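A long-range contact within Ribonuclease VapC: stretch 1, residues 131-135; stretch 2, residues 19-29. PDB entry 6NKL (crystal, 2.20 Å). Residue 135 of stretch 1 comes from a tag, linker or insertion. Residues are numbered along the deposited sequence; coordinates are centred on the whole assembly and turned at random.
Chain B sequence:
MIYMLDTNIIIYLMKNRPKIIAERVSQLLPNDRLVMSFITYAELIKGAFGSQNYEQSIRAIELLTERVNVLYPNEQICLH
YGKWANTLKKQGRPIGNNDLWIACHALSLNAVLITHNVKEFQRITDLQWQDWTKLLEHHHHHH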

ATOM      1  N   ASP B 131       8.831  -2.774 -20.282  1.00 35.75           N
ATOM      2  CA  ASP B 131       7.546  -3.179 -20.855  1.00 36.45           C
ATOM      3  C   ASP B 131       7.853  -4.418 -21.686  1.00 34.95           C
ATOM      4  O   ASP B 131       8.451  -4.324 -22.754  1.00 34.93           O
ATOM      5  CB  ASP B 131       6.938  -2.046 -21.685  1.00 37.68           C
ATOM      6  CG  ASP B 131       5.572  -2.398 -22.267  1.00 40.94           C
ATOM      7  OD1 ASP B 131       5.386  -3.591 -22.593  1.00 34.79           O
ATOM      8  OD2 ASP B 131       4.697  -1.494 -22.396  1.00 33.89           O
ATOM      9  N   TRP B 132       7.504  -5.584 -21.168  1.00 39.24           N
ATOM     10  CA  TRP B 132       7.818  -6.820 -21.864  1.00 39.11           C
ATOM     11  C   TRP B 132       6.853  -7.117 -22.997  1.00 41.42           C
ATOM     12  O   TRP B 132       6.942  -8.200 -23.572  1.00 44.75           O
ATOM     13  CB  TRP B 132       7.840  -8.001 -20.890  1.00 38.04           C
ATOM     14  CG  TRP B 132       9.135  -8.189 -20.187  1.00 31.86           C
ATOM     15  CD1 TRP B 132      10.209  -7.369 -20.234  1.00 32.86           C
ATOM     16  CD2 TRP B 132       9.489  -9.266 -19.318  1.00 28.73           C
ATOM     17  NE1 TRP B 132      11.232  -7.863 -19.456  1.00 35.79           N
ATOM     18  CE2 TRP B 132      10.814  -9.036 -18.888  1.00 38.66           C
ATOM     19  CE3 TRP B 132       8.833 -10.425 -18.891  1.00 33.88           C
ATOM     20  CZ2 TRP B 132      11.481  -9.905 -18.040  1.00 36.55           C
ATOM     21  CZ3 TRP B 132       9.491 -11.283 -18.062  1.00 35.24           C
ATOM     22  CH2 TRP B 132      10.800 -11.013 -17.625  1.00 38.83           C
ATOM     23  N   THR B 133       5.944  -6.200 -23.332  1.00 40.25           N
ATOM     24  CA  THR B 133       5.095  -6.379 -24.506  1.00 43.35           C
ATOM     25  C   THR B 133       5.684  -5.702 -25.744  1.00 40.72           C
ATOM     26  O   THR B 133       5.397  -6.129 -26.854  1.00 55.78           O
ATOM     27  CB  THR B 133       3.665  -5.848 -24.251  1.00 43.43           C
ATOM     28  OG1 THR B 133       3.669  -4.432 -24.141  1.00 40.23           O
ATOM     29  CG2 THR B 133       3.026  -6.437 -22.990  1.00 39.56           C
ATOM     30  N   LYS B 134       6.536  -4.688 -25.564  1.00 52.33           N
ATOM     31  CA  LYS B 134       7.207  -3.960 -26.637  1.00 50.29           C
ATOM     32  C   LYS B 134       8.629  -4.481 -26.872  1.00 55.63           C
ATOM     33  O   LYS B 134       9.203  -5.229 -26.077  1.00 47.43           O
ATOM     34  CB  LYS B 134       7.284  -2.451 -26.321  1.00 48.68           C
ATOM     35  CG  LYS B 134       5.956  -1.692 -26.345  1.00 45.58           C
ATOM     36  CD  LYS B 134       6.163  -0.206 -26.629  1.00 47.26           C
ATOM     37  N   LEU B 135       9.215  -4.032 -27.976  1.00 60.94           N
ATOM     38  CA  LEU B 135      10.595  -4.382 -28.318  1.00 61.91           C
ATOM     39  C   LEU B 135      11.616  -3.491 -27.619  1.00 46.04           C
ATOM     40  O   LEU B 135      11.353  -2.305 -27.419  1.00 55.89           O
ATOM     41  CB  LEU B 135      10.780  -4.288 -29.833  1.00 60.05           C
ATOM     42  CG  LEU B 135      10.079  -5.411 -30.589  1.00 54.54           C
ATOM     43  CD1 LEU B 135      10.139  -5.223 -32.111  1.00 55.98           C
ATOM     44  CD2 LEU B 135      10.716  -6.736 -30.172  1.00 57.60           C
TER
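Stretch 2 19-29: KIIAERVSQLL

The most unusual feature of this contact is how much of it rests on one residue. Trp132 has 145 Å² covered by stretch 2, far more than any other residue of either stretch, out of 400 Å² buried on both sides together. No hydrogen bond crosses between the stretches among the atoms modelled.

Stretch 2 begins as a helix, residues 19-26. Gln27 is the first residue to leave helical phi/psi, and Leu28 and Leu29 continue in an extended conformation. Stretch 1 is a type I beta turn from Asp131 to Lys134, followed by Leu135, which comes from an expression tag. The nearest CA pairs are Trp132 CA to Ile21 CA, 6.0 Å, and Thr133 CA to Ile20 CA, 6.1 Å. Going up the sequence in stretch 1 thus means going down it in stretch 2 at these two pairs.

Trp132 has chi1 in the m well, and its indole packs against the helix. Arg24 covers one face of the indole. Arg24 CG sits 3.9 Å from the centroid of the Trp132 five-membered ring and only 7° off the ring normal, a CH-pi contact, while Arg24 CB is 3.9 Å from Trp132 CD2. The Arg24 side chain is modelled only as far as CD, so the position of its guanidinium group is unknown. The six-membered ring reaches further along stretch 2: Trp132 CZ3 is 4.3 Å from Val25 CG2, and Trp132 CH2 is 4.2 Å from Leu28 CD2. Both approach the ring obliquely. Leu28 lies beyond the helix, yet its CD2 still reaches the indole.

At the base of the indole, Ile21 CD1 packs 3.6 Å from Trp132 CB. Ile21 CD1 also lies 4.4 Å from Thr133 CG2. Ile20 points its CA-to-CB bond toward the turn and meets mainly backbone: its CG2 is 3.3 Å from Trp132 O, 4.0 Å from Thr133 O and 3.8 Å from Lys134 O. The tag residue adds a loose apolar contact, Leu135 CD2 to Ile20 CG1 at 4.4 Å.

The turn is braced from within. Asp131 OD1 accepts hydrogen bonds from Thr133 N at 2.8 Å and from Thr133 OG1 at 2.5 Å, the latter very short. The backbone bond from Lys134 N to Asp131 O, at 3.4 Å, is weak. Asp131 itself has no contact with stretch 2.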

ATOM      1  N   LYS B  19       4.349 -13.560 -28.438  1.00 48.87           N
ATOM      2  CA  LYS B  19       5.671 -14.139 -28.645  1.00 50.45           C
ATOM      3  C   LYS B  19       6.730 -13.365 -27.881  1.00 40.96           C
ATOM      4  O   LYS B  19       7.620 -13.963 -27.264  1.00 41.14           O
ATOM      5  CB  LYS B  19       5.982 -14.162 -30.142  1.00 48.08           C
ATOM      6  CG  LYS B  19       7.335 -14.751 -30.556  1.00 46.76           C
ATOM      7  CD  LYS B  19       7.647 -14.269 -31.969  1.00 51.28           C
ATOM      8  CE  LYS B  19       8.835 -14.956 -32.594  1.00 56.28           C
ATOM      9  NZ  LYS B  19       8.929 -14.560 -34.039  1.00 54.97           N
ATOM     10  N   ILE B  20       6.636 -12.031 -27.886  1.00 48.26           N
ATOM     11  CA  ILE B  20       7.649 -11.201 -27.229  1.00 48.58           C
ATOM     12  C   ILE B  20       7.867 -11.674 -25.788  1.00 41.25           C
ATOM     13  O   ILE B  20       9.005 -11.765 -25.315  1.00 35.91           O
ATOM     14  CB  ILE B  20       7.250  -9.710 -27.293  1.00 47.25           C
ATOM     15  CG1 ILE B  20       7.274  -9.144 -28.720  1.00 61.14           C
ATOM     16  CG2 ILE B  20       8.238  -8.862 -26.543  1.00 55.43           C
ATOM     17  CD1 ILE B  20       6.229  -9.739 -29.736  1.00 69.71           C
ATOM     18  N   ILE B  21       6.791 -12.044 -25.089  1.00 39.45           N
ATOM     19  CA  ILE B  21       6.924 -12.451 -23.689  1.00 44.62           C
ATOM     20  C   ILE B  21       7.587 -13.815 -23.563  1.00 41.16           C
ATOM     21  O   ILE B  21       8.358 -14.056 -22.630  1.00 40.59           O
ATOM     22  CB  ILE B  21       5.565 -12.480 -22.977  1.00 48.01           C
ATOM     23  CG1 ILE B  21       4.811 -11.174 -23.168  1.00 51.85           C
ATOM     24  CG2 ILE B  21       5.824 -12.715 -21.492  1.00 53.82           C
ATOM     25  CD1 ILE B  21       5.341 -10.083 -22.350  1.00 50.65           C
ATOM     26  N   ALA B  22       7.248 -14.749 -24.445  1.00 41.48           N
ATOM     27  CA  ALA B  22       7.923 -16.044 -24.427  1.00 44.26           C
ATOM     28  C   ALA B  22       9.422 -15.859 -24.558  1.00 35.79           C
ATOM     29  O   ALA B  22      10.212 -16.478 -23.840  1.00 40.63           O
ATOM     30  CB  ALA B  22       7.398 -16.928 -25.567  1.00 43.22           C
ATOM     31  N   GLU B  23       9.829 -15.007 -25.489  1.00 42.76           N
ATOM     32  CA  GLU B  23      11.246 -14.762 -25.692  1.00 46.57           C
ATOM     33  C   GLU B  23      11.878 -14.159 -24.444  1.00 42.80           C
ATOM     34  O   GLU B  23      12.942 -14.607 -23.997  1.00 48.25           O
ATOM     35  CB  GLU B  23      11.423 -13.868 -26.928  1.00 48.00           C
ATOM     36  CG  GLU B  23      10.835 -14.539 -28.201  1.00 54.05           C
ATOM     37  CD  GLU B  23      10.924 -13.729 -29.499  1.00 56.92           C
ATOM     38  OE1 GLU B  23      10.588 -12.530 -29.517  1.00 59.80           O
ATOM     39  OE2 GLU B  23      11.303 -14.326 -30.530  1.00 72.47           O
ATOM     40  N   ARG B  24      11.224 -13.172 -23.834  1.00 43.65           N
ATOM     41  CA  ARG B  24      11.837 -12.550 -22.661  1.00 42.01           C
ATOM     42  C   ARG B  24      11.971 -13.562 -21.519  1.00 40.43           C
ATOM     43  O   ARG B  24      13.020 -13.653 -20.876  1.00 39.22           O
ATOM     44  CB  ARG B  24      11.043 -11.305 -22.237  1.00 38.52           C
ATOM     45  CG  ARG B  24      11.411  -9.993 -22.979  1.00 46.97           C
ATOM     46  CD  ARG B  24      12.842  -9.506 -22.659  1.00 42.63           C
ATOM     47  N   VAL B  25      10.934 -14.360 -21.279  1.00 36.81           N
ATOM     48  CA  VAL B  25      11.017 -15.404 -20.253  1.00 45.16           C
ATOM     49  C   VAL B  25      12.142 -16.393 -20.557  1.00 47.40           C
ATOM     50  O   VAL B  25      12.828 -16.879 -19.647  1.00 46.12           O
ATOM     51  CB  VAL B  25       9.663 -16.126 -20.143  1.00 39.72           C
ATOM     52  CG1 VAL B  25       9.833 -17.495 -19.508  1.00 49.21           C
ATOM     53  CG2 VAL B  25       8.669 -15.273 -19.375  1.00 42.82           C
ATOM     54  N   SER B  26      12.319 -16.735 -21.837  1.00 47.41           N
ATOM     55  CA  SER B  26      13.378 -17.654 -22.249  1.00 46.12           C
ATOM     56  C   SER B  26      14.755 -17.133 -21.882  1.00 51.16           C
ATOM     57  O   SER B  26      15.656 -17.917 -21.566  1.00 59.19           O
ATOM     58  CB  SER B  26      13.289 -17.872 -23.752  1.00 50.76           C
ATOM     59  OG  SER B  26      12.006 -18.397 -24.079  1.00 56.49           O
ATOM     60  N   GLN B  27      14.944 -15.831 -21.945  1.00 47.66           N
ATOM     61  CA  GLN B  27      16.204 -15.189 -21.568  1.00 50.65           C
ATOM     62  C   GLN B  27      16.427 -15.154 -20.096  1.00 53.49           C
ATOM     63  O   GLN B  27      17.395 -14.487 -19.677  1.00 56.24           O
ATOM     64  CB  GLN B  27      16.248 -13.751 -22.099  1.00 48.65           C
ATOM     65  CG  GLN B  27      16.051 -13.619 -23.626  1.00 60.34           C
ATOM     66  CD  GLN B  27      15.672 -12.194 -24.057  1.00 63.90           C
ATOM     67  OE1 GLN B  27      14.682 -12.002 -24.766  1.00 61.65           O
ATOM     68  NE2 GLN B  27      16.454 -11.194 -23.618  1.00 65.50           N
ATOM     69  N   LEU B  28      15.619 -15.784 -19.253  1.00 51.03           N
ATOM     70  CA  LEU B  28      15.787 -15.637 -17.816  1.00 46.29           C
ATOM     71  C   LEU B  28      16.825 -16.629 -17.308  1.00 48.33           C
ATOM     72  O   LEU B  28      16.771 -17.825 -17.619  1.00 47.70           O
ATOM     73  CB  LEU B  28      14.460 -15.839 -17.090  1.00 42.77           C
ATOM     74  CG  LEU B  28      13.466 -14.674 -17.199  1.00 43.72           C
ATOM     75  CD1 LEU B  28      12.096 -15.068 -16.693  1.00 41.12           C
ATOM     76  CD2 LEU B  28      13.991 -13.471 -16.439  1.00 43.44           C
ATOM     77  N   LEU B  29      17.746 -16.123 -16.505  1.00 43.51           N
ATOM     78  CA  LEU B  29      18.819 -16.921 -15.942  1.00 50.03           C
ATOM     79  C   LEU B  29      18.291 -17.725 -14.762  1.00 51.30           C
ATOM     80  O   LEU B  29      17.178 -17.498 -14.285  1.00 51.29           O
ATOM     81  CB  LEU B  29      19.976 -16.001 -15.566  1.00 42.98           C
ATOM     82  CG  LEU B  29      20.274 -14.956 -16.652  1.00 53.92           C
ATOM     83  CD1 LEU B  29      21.440 -14.069 -16.271  1.00 41.40           C
ATOM     84  CD2 LEU B  29      20.527 -15.624 -18.010  1.00 53.95           C
TER